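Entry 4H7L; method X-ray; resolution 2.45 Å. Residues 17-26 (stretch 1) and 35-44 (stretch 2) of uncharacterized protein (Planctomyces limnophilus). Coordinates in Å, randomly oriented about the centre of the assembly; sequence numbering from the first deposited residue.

Stretch 1 17-26: PQMISLSEIE
Stretch 2, residues 35-44: AQRAFGHDAG

Stretch 1 runs as a strand from Gln18 to Ser21, then takes helical phi/psi angles at Leu22–Glu24 (-57/-36, -72/-24, -94/-18) before Ile25 extends again (-53/142). Ser21 O accepts backbone bonds from Glu24 N (3.0 Å) and Ile25 N (3.2 Å), closing this turn. Stretch 2 is strand through Ala38, leaves the strand at Phe39, which has the left-handed angles 63/48, and forms a 3-10 segment at His41–Ala43. The two run in opposite directions: the CA atoms of Ile25 and Gln36 lie 5.7 Å apart, those of Gln18 and Ala43 8.6 Å. No backbone-to-backbone hydrogen bond links them; glutamine side chains reach across instead.

Gln36 (chi1 m, chi2 t, chi3 -74°) points toward the turn, and its NE2 donates to Ile25 O at 2.8 Å, nearly linear at 173°, and weakly to Ser23 O at 2.9 Å. At the other end Gln18 (m, t, chi3 68°) donates from NE2 to Ala43 O at 2.8 Å.

Between these polar ends lies an apolar patch. Ala38 CB meets Leu22 CD2 at 3.5 Å, Ile25 CD1 at 3.9 Å and Ile20 CD1 at 4.2 Å, all three side chains being m, t. Phe39 (chi1 -55°, chi2 -57°) extends the patch: its CE1 lies 3.8 Å from Ile20 CD1, while Gln18 CB approaches the ring edge, 3.9 Å from Phe39 CE1.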

ATOM      1  N   PRO B  17       3.042   5.243 -16.839  1.00 52.49           N
ATOM      2  CA  PRO B  17       2.180   5.246 -15.656  1.00 50.97           C
ATOM      3  C   PRO B  17       0.879   4.492 -15.909  1.00 52.61           C
ATOM      4  O   PRO B  17       0.416   4.418 -17.051  1.00 50.78           O
ATOM      5  CB  PRO B  17       1.898   6.735 -15.428  1.00 49.24           C
ATOM      6  CG  PRO B  17       2.126   7.376 -16.747  1.00 53.06           C
ATOM      7  CD  PRO B  17       3.222   6.593 -17.396  1.00 52.68           C
ATOM      8  N   GLN B  18       0.302   3.929 -14.857  1.00 54.95           N
ATOM      9  CA  GLN B  18      -0.978   3.247 -14.975  1.00 55.86           C
ATOM     10  C   GLN B  18      -1.941   3.785 -13.938  1.00 55.00           C
ATOM     11  O   GLN B  18      -1.535   4.239 -12.869  1.00 58.11           O
ATOM     12  CB  GLN B  18      -0.816   1.739 -14.796  1.00 55.52           C
ATOM     13  CG  GLN B  18       0.060   1.074 -15.840  1.00 61.93           C
ATOM     14  CD  GLN B  18       0.448  -0.337 -15.445  1.00 69.38           C
ATOM     15  OE1 GLN B  18      -0.395  -1.232 -15.401  1.00 69.75           O
ATOM     16  NE2 GLN B  18       1.727  -0.539 -15.140  1.00 70.48           N
HETATM   17  N   MSE B  19      -3.224   3.715 -14.258  1.00 52.94           N
HETATM   18  CA  MSE B  19      -4.254   4.277 -13.410  1.00 53.28           C
HETATM   19  C   MSE B  19      -5.417   3.302 -13.318  1.00 53.25           C
HETATM   20  O   MSE B  19      -6.013   2.931 -14.330  1.00 57.52           O
HETATM   21  CB  MSE B  19      -4.722   5.603 -13.997  1.00 57.33           C
HETATM   22  CG  MSE B  19      -5.063   6.646 -12.965  1.00 60.06           C
HETATM   23 SE   MSE B  19      -5.285   8.401 -13.771  0.86 85.31          SE
HETATM   24  CE  MSE B  19      -7.174   8.676 -13.372  1.00 68.69           C
ATOM     25  N   ILE B  20      -5.733   2.877 -12.101  1.00 53.38           N
ATOM     26  CA  ILE B  20      -6.807   1.922 -11.888  1.00 57.40           C
ATOM     27  C   ILE B  20      -7.633   2.332 -10.689  1.00 56.03           C
ATOM     28  O   ILE B  20      -7.093   2.801  -9.692  1.00 59.10           O
ATOM     29  CB  ILE B  20      -6.262   0.512 -11.612  1.00 59.68           C
ATOM     30  CG1 ILE B  20      -5.048   0.224 -12.499  1.00 65.32           C
ATOM     31  CG2 ILE B  20      -7.360  -0.515 -11.817  1.00 61.76           C
ATOM     32  CD1 ILE B  20      -4.697  -1.245 -12.607  1.00 68.42           C
ATOM     33  N   SER B  21      -8.944   2.152 -10.783  1.00 50.53           N
ATOM     34  CA  SER B  21      -9.815   2.393  -9.640  1.00 54.41           C
ATOM     35  C   SER B  21     -10.068   1.087  -8.907  1.00 50.53           C
ATOM     36  O   SER B  21     -10.789   0.221  -9.398  1.00 49.21           O
ATOM     37  CB  SER B  21     -11.141   3.013 -10.077  1.00 56.49           C
ATOM     38  OG  SER B  21     -12.002   3.157  -8.960  1.00 60.39           O
ATOM     39  N   LEU B  22      -9.470   0.954  -7.728  1.00 52.11           N
ATOM     40  CA  LEU B  22      -9.550  -0.283  -6.961  1.00 53.28           C
ATOM     41  C   LEU B  22     -10.994  -0.675  -6.676  1.00 55.78           C
ATOM     42  O   LEU B  22     -11.337  -1.859  -6.677  1.00 54.78           O
ATOM     43  CB  LEU B  22      -8.777  -0.135  -5.649  1.00 51.56           C
ATOM     44  CG  LEU B  22      -7.267   0.029  -5.816  1.00 46.35           C
ATOM     45  CD1 LEU B  22      -6.624   0.316  -4.481  1.00 51.12           C
ATOM     46  CD2 LEU B  22      -6.652  -1.210  -6.447  1.00 48.47           C
ATOM     47  N   SER B  23     -11.837   0.325  -6.443  1.00 60.44           N
ATOM     48  CA  SER B  23     -13.229   0.083  -6.085  1.00 66.26           C
ATOM     49  C   SER B  23     -14.065  -0.415  -7.263  1.00 67.38           C
ATOM     50  O   SER B  23     -15.090  -1.066  -7.065  1.00 67.91           O
ATOM     51  CB  SER B  23     -13.853   1.353  -5.500  1.00 69.83           C
ATOM     52  OG  SER B  23     -13.416   2.501  -6.200  1.00 75.56           O
ATOM     53  N   GLU B  24     -13.630  -0.120  -8.484  1.00 72.86           N
ATOM     54  CA  GLU B  24     -14.387  -0.522  -9.668  1.00 74.55           C
ATOM     55  C   GLU B  24     -13.919  -1.855 -10.251  1.00 72.90           C
ATOM     56  O   GLU B  24     -14.642  -2.484 -11.022  1.00 78.52           O
ATOM     57  CB  GLU B  24     -14.331   0.565 -10.742  1.00 77.02           C
ATOM     58  CG  GLU B  24     -15.145   1.805 -10.400  1.00 85.70           C
ATOM     59  CD  GLU B  24     -15.381   2.698 -11.605  1.00 94.93           C
ATOM     60  OE1 GLU B  24     -16.414   2.518 -12.291  1.00 96.43           O
ATOM     61  OE2 GLU B  24     -14.535   3.582 -11.866  1.00 93.77           O
ATOM     62  N   ILE B  25     -12.716  -2.284  -9.890  1.00 64.55           N
ATOM     63  CA  ILE B  25     -12.220  -3.586 -10.323  1.00 64.85           C
ATOM     64  C   ILE B  25     -13.223  -4.682  -9.968  1.00 65.90           C
ATOM     65  O   ILE B  25     -13.847  -4.644  -8.906  1.00 62.05           O
ATOM     66  CB  ILE B  25     -10.870  -3.918  -9.657  1.00 65.99           C
ATOM     67  CG1 ILE B  25      -9.749  -3.094 -10.289  1.00 66.50           C
ATOM     68  CG2 ILE B  25     -10.560  -5.406  -9.786  1.00 64.83           C
ATOM     69  CD1 ILE B  25      -8.410  -3.273  -9.605  1.00 64.35           C
ATOM     70  N   GLU B  26     -13.379  -5.656 -10.858  1.00 70.45           N
ATOM     71  CA  GLU B  26     -14.232  -6.803 -10.576  1.00 74.42           C
ATOM     72  C   GLU B  26     -13.686  -7.533  -9.357  1.00 72.78           C
ATOM     73  O   GLU B  26     -12.537  -7.973  -9.353  1.00 73.28           O
ATOM     74  CB  GLU B  26     -14.277  -7.748 -11.777  1.00 78.25           C
ATOM     75  CG  GLU B  26     -15.304  -8.871 -11.654  1.00 84.54           C
ATOM     76  CD  GLU B  26     -16.695  -8.448 -12.090  1.00 92.45           C
ATOM     77  OE1 GLU B  26     -17.253  -7.515 -11.476  1.00 94.92           O
ATOM     78  OE2 GLU B  26     -17.229  -9.047 -13.051  1.00 94.57           O
ATOM     79  N   ALA B  35     -11.472  -9.819  -2.876  1.00 66.72           N
ATOM     80  CA  ALA B  35     -10.260  -9.091  -3.237  1.00 65.46           C
ATOM     81  C   ALA B  35     -10.428  -8.358  -4.565  1.00 62.21           C
ATOM     82  O   ALA B  35     -10.963  -8.905  -5.527  1.00 66.41           O
ATOM     83  CB  ALA B  35      -9.082 -10.047  -3.317  1.00 61.50           C
ATOM     84  N   GLN B  36      -9.967  -7.114  -4.607  1.00 55.06           N
ATOM     85  CA  GLN B  36      -9.917  -6.350  -5.847  1.00 52.98           C
ATOM     86  C   GLN B  36      -8.452  -6.056  -6.154  1.00 51.44           C
ATOM     87  O   GLN B  36      -7.862  -5.122  -5.610  1.00 51.74           O
ATOM     88  CB  GLN B  36     -10.749  -5.070  -5.728  1.00 48.82           C
ATOM     89  CG  GLN B  36     -12.252  -5.346  -5.647  1.00 54.21           C
ATOM     90  CD  GLN B  36     -13.083  -4.111  -5.329  1.00 55.01           C
ATOM     91  OE1 GLN B  36     -13.102  -3.637  -4.196  1.00 57.31           O
ATOM     92  NE2 GLN B  36     -13.790  -3.598  -6.327  1.00 55.49           N
ATOM     93  N   ARG B  37      -7.871  -6.872  -7.026  1.00 53.91           N
ATOM     94  CA  ARG B  37      -6.423  -6.923  -7.192  1.00 55.26           C
ATOM     95  C   ARG B  37      -5.932  -6.063  -8.354  1.00 53.34           C
ATOM     96  O   ARG B  37      -6.473  -6.121  -9.455  1.00 55.89           O
ATOM     97  CB  ARG B  37      -5.981  -8.376  -7.389  1.00 61.19           C
ATOM     98  CG  ARG B  37      -6.581  -9.346  -6.372  1.00 60.21           C
ATOM     99  CD  ARG B  37      -5.830 -10.670  -6.343  1.00 62.65           C
ATOM    100  NE  ARG B  37      -6.249 -11.522  -5.231  1.00 69.45           N
ATOM    101  CZ  ARG B  37      -7.170 -12.483  -5.304  1.00 72.73           C
ATOM    102  NH1 ARG B  37      -7.799 -12.745  -6.443  1.00 74.39           N
ATOM    103  NH2 ARG B  37      -7.467 -13.193  -4.226  1.00 73.00           N
ATOM    104  N   ALA B  38      -4.894  -5.273  -8.098  1.00 56.90           N
ATOM    105  CA  ALA B  38      -4.330  -4.385  -9.109  1.00 55.19           C
ATOM    106  C   ALA B  38      -2.833  -4.604  -9.280  1.00 53.44           C
ATOM    107  O   ALA B  38      -2.148  -5.035  -8.354  1.00 58.08           O
ATOM    108  CB  ALA B  38      -4.598  -2.937  -8.740  1.00 56.13           C
ATOM    109  N   PHE B  39      -2.340  -4.306 -10.477  1.00 58.54           N
ATOM    110  CA  PHE B  39      -0.907  -4.304 -10.756  1.00 62.74           C
ATOM    111  C   PHE B  39      -0.261  -5.672 -10.586  1.00 66.69           C
ATOM    112  O   PHE B  39       0.783  -5.795  -9.953  1.00 70.77           O
ATOM    113  CB  PHE B  39      -0.204  -3.274  -9.871  1.00 60.88           C
ATOM    114  CG  PHE B  39      -0.785  -1.893  -9.981  1.00 59.17           C
ATOM    115  CD1 PHE B  39      -0.857  -1.258 -11.205  1.00 55.19           C
ATOM    116  CD2 PHE B  39      -1.263  -1.236  -8.865  1.00 59.44           C
ATOM    117  CE1 PHE B  39      -1.396   0.005 -11.315  1.00 54.57           C
ATOM    118  CE2 PHE B  39      -1.803   0.031  -8.968  1.00 57.52           C
ATOM    119  CZ  PHE B  39      -1.868   0.652 -10.194  1.00 53.58           C
ATOM    120  N   GLY B  40      -0.875  -6.694 -11.174  1.00 71.32           N
ATOM    121  CA  GLY B  40      -0.312  -8.033 -11.153  1.00 75.38           C
ATOM    122  C   GLY B  40       1.062  -8.094 -11.797  1.00 82.84           C
ATOM    123  O   GLY B  40       1.704  -7.066 -12.033  1.00 80.34           O
ATOM    124  N   HIS B  41       1.520  -9.307 -12.083  1.00 93.46           N
ATOM    125  CA  HIS B  41       2.852  -9.499 -12.642  1.00101.75           C
ATOM    126  C   HIS B  41       2.930  -8.947 -14.061  1.00102.74           C
ATOM    127  O   HIS B  41       3.960  -8.415 -14.475  1.00106.73           O
ATOM    128  CB  HIS B  41       3.229 -10.980 -12.633  1.00110.36           C
ATOM    129  CG  HIS B  41       4.654 -11.234 -12.250  1.00116.12           C
ATOM    130  ND1 HIS B  41       5.024 -12.247 -11.392  1.00117.95           N
ATOM    131  CD2 HIS B  41       5.799 -10.603 -12.603  1.00115.87           C
ATOM    132  CE1 HIS B  41       6.336 -12.231 -11.235  1.00118.21           C
ATOM    133  NE2 HIS B  41       6.830 -11.243 -11.960  1.00117.64           N
ATOM    134  N   ASP B  42       1.832  -9.070 -14.800  1.00 93.05           N
ATOM    135  CA  ASP B  42       1.766  -8.567 -16.167  1.00 89.61           C
ATOM    136  C   ASP B  42       1.920  -7.043 -16.223  1.00 87.10           C
ATOM    137  O   ASP B  42       2.188  -6.485 -17.287  1.00 90.35           O
ATOM    138  CB  ASP B  42       0.435  -8.961 -16.823  1.00 88.71           C
ATOM    139  CG  ASP B  42       0.307 -10.462 -17.062  1.00 90.04           C
ATOM    140  OD1 ASP B  42      -0.833 -10.976 -16.998  1.00 85.96           O
ATOM    141  OD2 ASP B  42       1.334 -11.126 -17.322  1.00 90.21           O
ATOM    142  N   ALA B  43       1.756  -6.374 -15.084  1.00 80.31           N
ATOM    143  CA  ALA B  43       1.679  -4.911 -15.053  1.00 77.76           C
ATOM    144  C   ALA B  43       3.041  -4.210 -15.071  1.00 74.89           C
ATOM    145  O   ALA B  43       3.118  -3.002 -15.300  1.00 69.69           O
ATOM    146  CB  ALA B  43       0.872  -4.457 -13.840  1.00 75.01           C
ATOM    147  N   GLY B  44       4.110  -4.956 -14.823  1.00 74.14           N
ATOM    148  CA  GLY B  44       5.446  -4.388 -14.867  1.00 73.69           C
ATOM    149  C   GLY B  44       5.894  -3.748 -13.562  1.00 70.08           C
ATOM    150  O   GLY B  44       7.072  -3.432 -13.395  1.00 73.87           O
TER